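Local atomic coordinates of proximal thread matrix protein 1 (Mytilus galloprovincialis, PDB entry 4CN9), a protein that probably binds collagen as a matrix protein of the mussel byssus, through von Willebrand factor type A domains, and carries zinc ions. Residues 416-421 against 427-432; 255-260 against 278-283. All coordinates share one frame; numbering follows the deposited sequence.

Contact 1 of 2, residues 416-421 against 427-432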
loop_
_atom_site.group_PDB
_atom_site.type_symbol
_atom_site.label_atom_id
_atom_site.label_comp_id
_atom_site.label_asym_id
_atom_site.label_seq_id
_atom_site.Cartn_x
_atom_site.Cartn_y
_atom_site.Cartn_z
ATOM N N TYR A 416 0.716 -3.936 -6.769
ATOM C CA TYR A 416 -0.140 -3.215 -7.711
ATOM C C TYR A 416 0.547 -3.083 -9.071
ATOM O O TYR A 416 0.161 -2.237 -9.884
ATOM C CB TYR A 416 -0.492 -1.809 -7.212
ATOM C CG TYR A 416 -1.103 -1.710 -5.816
ATOM C CD1 TYR A 416 -1.497 -2.841 -5.100
ATOM C CD2 TYR A 416 -1.262 -0.476 -5.218
ATOM C CE1 TYR A 416 -2.042 -2.729 -3.814
ATOM C CE2 TYR A 416 -1.811 -0.352 -3.943
ATOM C CZ TYR A 416 -2.199 -1.475 -3.250
ATOM O OH TYR A 416 -2.703 -1.320 -1.981
ATOM N N VAL A 417 1.554 -3.921 -9.287
ATOM C CA VAL A 417 2.289 -4.036 -10.543
ATOM C C VAL A 417 1.873 -5.304 -11.298
ATOM O O VAL A 417 1.871 -6.401 -10.747
ATOM C CB VAL A 417 3.817 -4.121 -10.285
ATOM C CG1 VAL A 417 4.583 -4.505 -11.560
ATOM C CG2 VAL A 417 4.340 -2.833 -9.727
ATOM N N PHE A 418 1.544 -5.148 -12.577
ATOM C CA PHE A 418 1.073 -6.252 -13.393
ATOM C C PHE A 418 1.826 -6.259 -14.709
ATOM O O PHE A 418 2.129 -5.195 -15.261
ATOM C CB PHE A 418 -0.421 -6.110 -13.678
ATOM C CG PHE A 418 -1.275 -6.115 -12.456
ATOM C CD1 PHE A 418 -1.530 -4.941 -11.766
ATOM C CD2 PHE A 418 -1.814 -7.301 -11.981
ATOM C CE1 PHE A 418 -2.319 -4.948 -10.624
ATOM C CE2 PHE A 418 -2.592 -7.318 -10.846
ATOM C CZ PHE A 418 -2.854 -6.144 -10.166
ATOM N N THR A 419 2.137 -7.459 -15.203
ATOM C CA THR A 419 2.817 -7.621 -16.488
ATOM C C THR A 419 2.135 -8.744 -17.282
ATOM O O THR A 419 1.652 -9.725 -16.708
ATOM C CB THR A 419 4.338 -7.946 -16.332
ATOM O OG1 THR A 419 4.508 -9.205 -15.671
ATOM C CG2 THR A 419 5.077 -6.880 -15.531
ATOM N N THR A 420 2.048 -8.569 -18.596
ATOM C CA THR A 420 1.518 -9.612 -19.476
ATOM C C THR A 420 2.354 -9.622 -20.743
ATOM O O THR A 420 2.891 -8.600 -21.143
ATOM C CB THR A 420 -0.006 -9.420 -19.836
ATOM O OG1 THR A 420 -0.208 -8.241 -20.634
ATOM C CG2 THR A 420 -0.867 -9.301 -18.584
ATOM N N SER A 421 2.440 -10.770 -21.400
ATOM C CA SER A 421 3.264 -10.884 -22.596
ATOM C C SER A 421 2.595 -10.246 -23.812
ATOM O O SER A 421 3.264 -9.866 -24.766
ATOM C CB SER A 421 3.531 -12.360 -22.897
ATOM O OG SER A 421 2.301 -13.022 -23.094
ATOM N N SER A 427 -6.919 -9.604 -20.349
ATOM C CA SER A 427 -8.071 -10.196 -19.664
ATOM C C SER A 427 -7.646 -10.971 -18.407
ATOM O O SER A 427 -8.366 -11.013 -17.404
ATOM C CB SER A 427 -8.808 -11.132 -20.619
ATOM O OG SER A 427 -7.973 -12.223 -20.979
ATOM N N LYS A 428 -6.469 -11.576 -18.466
ATOM C CA LYS A 428 -5.921 -12.344 -17.354
ATOM C C LYS A 428 -5.706 -11.532 -16.065
ATOM O O LYS A 428 -5.675 -12.104 -14.987
ATOM C CB LYS A 428 -4.603 -12.999 -17.791
ATOM C CG LYS A 428 -3.578 -13.231 -16.680
ATOM C CD LYS A 428 -2.280 -13.892 -17.204
ATOM C CE LYS A 428 -1.229 -12.874 -17.689
ATOM N NZ LYS A 428 -0.452 -12.211 -16.584
ATOM N N ILE A 429 -5.541 -10.210 -16.166
ATOM C CA ILE A 429 -5.266 -9.389 -14.978
ATOM C C ILE A 429 -6.444 -8.486 -14.615
ATOM O O ILE A 429 -6.401 -7.769 -13.621
ATOM C CB ILE A 429 -4.005 -8.483 -15.158
ATOM C CG1 ILE A 429 -4.260 -7.391 -16.186
ATOM C CG2 ILE A 429 -2.778 -9.316 -15.515
ATOM C CD1 ILE A 429 -3.079 -6.446 -16.375
ATOM N N MET A 430 -7.494 -8.538 -15.422
ATOM C CA MET A 430 -8.650 -7.663 -15.272
ATOM C C MET A 430 -9.259 -7.658 -13.866
ATOM O O MET A 430 -9.501 -6.595 -13.291
ATOM C CB MET A 430 -9.716 -8.092 -16.278
ATOM C CG MET A 430 -11.064 -7.474 -16.064
ATOM S SD MET A 430 -11.038 -5.841 -16.769
ATOM C CE MET A 430 -10.971 -6.282 -18.524
ATOM N N GLU A 431 -9.525 -8.835 -13.312
ATOM C CA GLU A 431 -10.200 -8.902 -12.018
ATOM C C GLU A 431 -9.348 -8.266 -10.931
ATOM O O GLU A 431 -9.848 -7.511 -10.098
ATOM C CB GLU A 431 -10.514 -10.347 -11.619
ATOM C CG GLU A 431 -11.593 -11.002 -12.448
ATOM C CD GLU A 431 -12.807 -10.118 -12.618
ATOM O OE1 GLU A 431 -13.372 -9.669 -11.594
ATOM O OE2 GLU A 431 -13.183 -9.858 -13.782
ATOM N N ASP A 432 -8.061 -8.585 -10.935
ATOM C CA ASP A 432 -7.149 -8.032 -9.950
ATOM C C ASP A 432 -7.033 -6.522 -10.109
ATOM O O ASP A 432 -6.980 -5.799 -9.116
ATOM C CB ASP A 432 -5.770 -8.687 -10.054
ATOM C CG ASP A 432 -5.748 -10.094 -9.485
ATOM O OD1 ASP A 432 -6.630 -10.410 -8.662
ATOM O OD2 ASP A 432 -4.843 -10.879 -9.855
#

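Contact 2 of 2, residues 255-260 against 278-283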
loop_
_atom_site.group_PDB
_atom_site.type_symbol
_atom_site.label_atom_id
_atom_site.label_comp_id
_atom_site.label_asym_id
_atom_site.label_seq_id
_atom_site.Cartn_x
_atom_site.Cartn_y
_atom_site.Cartn_z
ATOM N N ILE A 255 -10.756 8.558 -11.232
ATOM C CA ILE A 255 -9.866 7.567 -11.824
ATOM C C ILE A 255 -9.265 8.065 -13.125
ATOM O O ILE A 255 -9.991 8.343 -14.086
ATOM C CB ILE A 255 -10.612 6.265 -12.194
ATOM C CG1 ILE A 255 -11.480 5.755 -11.039
ATOM C CG2 ILE A 255 -9.626 5.185 -12.631
ATOM C CD1 ILE A 255 -10.715 5.165 -9.933
ATOM N N ALA A 256 -7.944 8.124 -13.183
ATOM C CA ALA A 256 -7.274 8.520 -14.414
ATOM C C ALA A 256 -6.530 7.369 -15.078
ATOM O O ALA A 256 -5.648 6.746 -14.469
ATOM C CB ALA A 256 -6.337 9.691 -14.142
ATOM N N PHE A 257 -6.894 7.083 -16.332
ATOM C CA PHE A 257 -6.102 6.186 -17.165
ATOM C C PHE A 257 -4.974 6.995 -17.772
ATOM O O PHE A 257 -5.210 8.007 -18.419
ATOM C CB PHE A 257 -6.924 5.595 -18.305
ATOM C CG PHE A 257 -8.008 4.664 -17.852
ATOM C CD1 PHE A 257 -7.694 3.421 -17.354
ATOM C CD2 PHE A 257 -9.337 5.034 -17.953
ATOM C CE1 PHE A 257 -8.699 2.559 -16.941
ATOM C CE2 PHE A 257 -10.350 4.177 -17.552
ATOM C CZ PHE A 257 -10.029 2.939 -17.043
ATOM N N VAL A 258 -3.753 6.546 -17.553
ATOM C CA VAL A 258 -2.591 7.201 -18.119
ATOM C C VAL A 258 -1.938 6.159 -18.996
ATOM O O VAL A 258 -1.287 5.234 -18.488
ATOM C CB VAL A 258 -1.624 7.650 -17.027
ATOM C CG1 VAL A 258 -0.391 8.301 -17.637
ATOM C CG2 VAL A 258 -2.335 8.610 -16.058
ATOM N N PHE A 259 -2.150 6.260 -20.301
ATOM C CA PHE A 259 -1.699 5.190 -21.175
ATOM C C PHE A 259 -0.904 5.560 -22.428
ATOM O O PHE A 259 -1.016 6.648 -22.989
ATOM C CB PHE A 259 -2.846 4.255 -21.530
ATOM C CG PHE A 259 -3.891 4.834 -22.418
ATOM C CD1 PHE A 259 -3.783 4.730 -23.805
ATOM C CD2 PHE A 259 -5.045 5.396 -21.883
ATOM C CE1 PHE A 259 -4.778 5.235 -24.638
ATOM C CE2 PHE A 259 -6.047 5.899 -22.707
ATOM C CZ PHE A 259 -5.916 5.819 -24.087
ATOM N N ASP A 260 -0.087 4.581 -22.800
ATOM C CA ASP A 260 0.841 4.599 -23.905
ATOM C C ASP A 260 0.079 4.747 -25.214
ATOM O O ASP A 260 -0.849 3.985 -25.490
ATOM C CB ASP A 260 1.593 3.266 -23.848
ATOM C CG ASP A 260 2.678 3.123 -24.881
ATOM O OD1 ASP A 260 2.812 3.963 -25.798
ATOM O OD2 ASP A 260 3.417 2.112 -24.751
ATOM N N ASN A 278 -10.298 -1.638 -25.106
ATOM C CA ASN A 278 -11.361 -2.495 -24.593
ATOM C C ASN A 278 -11.130 -2.819 -23.121
ATOM O O ASN A 278 -12.073 -2.906 -22.345
ATOM C CB ASN A 278 -11.466 -3.791 -25.396
ATOM C CG ASN A 278 -12.010 -3.575 -26.807
ATOM O OD1 ASN A 278 -12.444 -2.478 -27.173
ATOM N ND2 ASN A 278 -12.003 -4.641 -27.601
ATOM N N PHE A 279 -9.869 -2.989 -22.736
ATOM C CA PHE A 279 -9.531 -3.260 -21.342
ATOM C C PHE A 279 -10.000 -2.095 -20.466
ATOM O O PHE A 279 -10.661 -2.292 -19.455
ATOM C CB PHE A 279 -8.019 -3.508 -21.247
ATOM C CG PHE A 279 -7.482 -3.677 -19.849
ATOM C CD1 PHE A 279 -7.655 -4.857 -19.161
ATOM C CD2 PHE A 279 -6.732 -2.680 -19.260
ATOM C CE1 PHE A 279 -7.132 -5.025 -17.895
ATOM C CE2 PHE A 279 -6.196 -2.848 -17.986
ATOM C CZ PHE A 279 -6.390 -4.020 -17.315
ATOM N N MET A 280 -9.693 -0.871 -20.875
ATOM C CA MET A 280 -10.107 0.299 -20.110
ATOM C C MET A 280 -11.627 0.488 -20.082
ATOM O O MET A 280 -12.201 0.814 -19.037
ATOM C CB MET A 280 -9.404 1.539 -20.658
ATOM C CG MET A 280 -7.913 1.448 -20.447
ATOM S SD MET A 280 -6.980 2.852 -21.042
ATOM C CE MET A 280 -7.376 2.814 -22.793
ATOM N N LYS A 281 -12.282 0.280 -21.221
ATOM C CA LYS A 281 -13.741 0.329 -21.277
ATOM C C LYS A 281 -14.393 -0.726 -20.372
ATOM O O LYS A 281 -15.402 -0.448 -19.728
ATOM C CB LYS A 281 -14.218 0.177 -22.728
ATOM C CG LYS A 281 -13.954 1.411 -23.555
ATOM C CD LYS A 281 -13.767 1.100 -25.032
ATOM C CE LYS A 281 -14.894 0.268 -25.563
ATOM N NZ LYS A 281 -14.700 -0.171 -26.969
ATOM N N ASP A 282 -13.816 -1.927 -20.316
ATOM C CA ASP A 282 -14.331 -2.975 -19.442
ATOM C C ASP A 282 -14.228 -2.579 -17.970
ATOM O O ASP A 282 -15.122 -2.862 -17.178
ATOM C CB ASP A 282 -13.626 -4.313 -19.688
ATOM C CG ASP A 282 -14.024 -4.955 -21.022
ATOM O OD1 ASP A 282 -14.973 -4.462 -21.656
ATOM O OD2 ASP A 282 -13.382 -5.947 -21.437
ATOM N N ILE A 283 -13.154 -1.882 -17.614
ATOM C CA ILE A 283 -12.987 -1.374 -16.258
ATOM C C ILE A 283 -14.050 -0.347 -15.922
ATOM O O ILE A 283 -14.658 -0.385 -14.846
ATOM C CB ILE A 283 -11.566 -0.787 -16.078
ATOM C CG1 ILE A 283 -10.561 -1.937 -16.111
ATOM C CG2 ILE A 283 -11.454 0.017 -14.773
ATOM C CD1 ILE A 283 -9.146 -1.496 -16.199
#

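Contact 1 of 2, residues 416-421 against 427-432
Phe418 lays its side chain against Ile429 and Asp432, with more of its surface buried here than any other residue of the two segments. The residue points from its strand toward the other segment, which puts CB of Phe418 3.8 Å from CD1 of Ile429. Its chi1 of -61° then sets the ring beside the backbone N, where it reaches both neighbours, each of them coming in obliquely. CD2 of Phe418 is 4.0 Å from CB of Ile429. Farther out, CE2 of Phe418 comes to 3.5 Å from CB of Asp432, with CZ close by. The aspartate side chain stands roughly perpendicular to that of the phenylalanine, and it is its methylene that does the touching; an acidic residue can thus lie beside a phenyl ring and still keep an exposed position.

Strand 417-420 is the edge strand at one end of the central sheet in a von Willebrand factor type A domain, an alpha/beta fold of the Rossmann type. Phe418 and Thr420, two residues apart, turn to the face covered by helix 430-437 and the residues just before it, and Val433 and Leu436 of that helix also pack on Phe418.

Ile429 spreads its branches between these strand residues: CD1 goes to Phe418, whereas CG2 lies 3.6 Å from CG2 of Thr420. A beta-branched aliphatic residue suits this place because its two arms serve two neighbours at once. Thr420 offers its methyl to the isoleucine and turns its hydroxyl to the carbonyl of Ser422. Lys428, an exposed residue, runs alongside the threonine methyl and heads the other way; bends at chi3 and chi4 fold its chain back, and NZ makes a weak hydrogen bond of 3.3 Å to O of Thr419.

Contact 2 of 2, residues 255-260 against 278-283
Met280 leaves its helix with CG beside the backbone N, runs extended through chi2, and then bends at chi3 (-61°), which folds its methyl over the ring of Phe259. On the strand, Phe257 and Phe259 take different first torsions: CG of Phe257 lies anti to the carbonyl carbon, whereas that of Phe259 stands between the backbone N and the carbonyl carbon (chi1 69°), and the thioether is received between the two rings.

CB of Met280 lies over the centre of the Phe257 ring, 3.9 Å from its centroid, in a CH-pi contact. CG follows over the same face, 3.7 Å from CD1 of Phe257, as the two side chains reach in from facing sides. The methyl CE of Met280 sits 3.5 Å from the centroid of the Phe259 ring, above its face but offset toward the rim. Between these groups SD approaches both rings obliquely in Met-aromatic contacts, 4.2 Å from the centroid of Phe257 and 3.9 Å from that of Phe259. Ile283, one helical turn after Met280, brings its CG2 to the edge of Phe257, 4.0 Å from CZ, so the ring is met on a face and at its rim.

Phe257 and Phe259 alternate with Val258, whose side chain points away from the helix, as expected of a central strand covered on both faces. Strand 253-260 and helix 272-285 open a beta-alpha-beta unit that continues into strand 295-302, and the short segments run nearly antiparallel, at 173°, with axes 11.0 Å apart. That separation leaves room for phenylalanine rings, and the unbranched methionine is flexible enough to thread between them.

No hydrogen bond or salt bridge spans the two segments: the union of strand and helix here rests on dispersion, CH-pi contacts and the polarisable sulfur, as befits four touching residues that are all buried.

Overall arrangement
From the N terminus, strand 253-260 comes first, and contact 2 closes when helix 272-285 folds back on it, with 17 residues between the segments. Contact 1 opens much later, after the remaining sheet strands have been laid down, and closes a short loop, with five residues between its segments, as the chain passes from strand 417-420 toward helix 430-437. The loops follow in series, neither enclosing the other. Both contacts reach the same six-stranded sheet, contact 2 at an interior strand and contact 1 at an edge strand. Their centres lie about 13 Å apart, and their helical segments touch directly: Met430 packs on Phe279, Asp282 and Ile283, joining the domain's last helix to its early one.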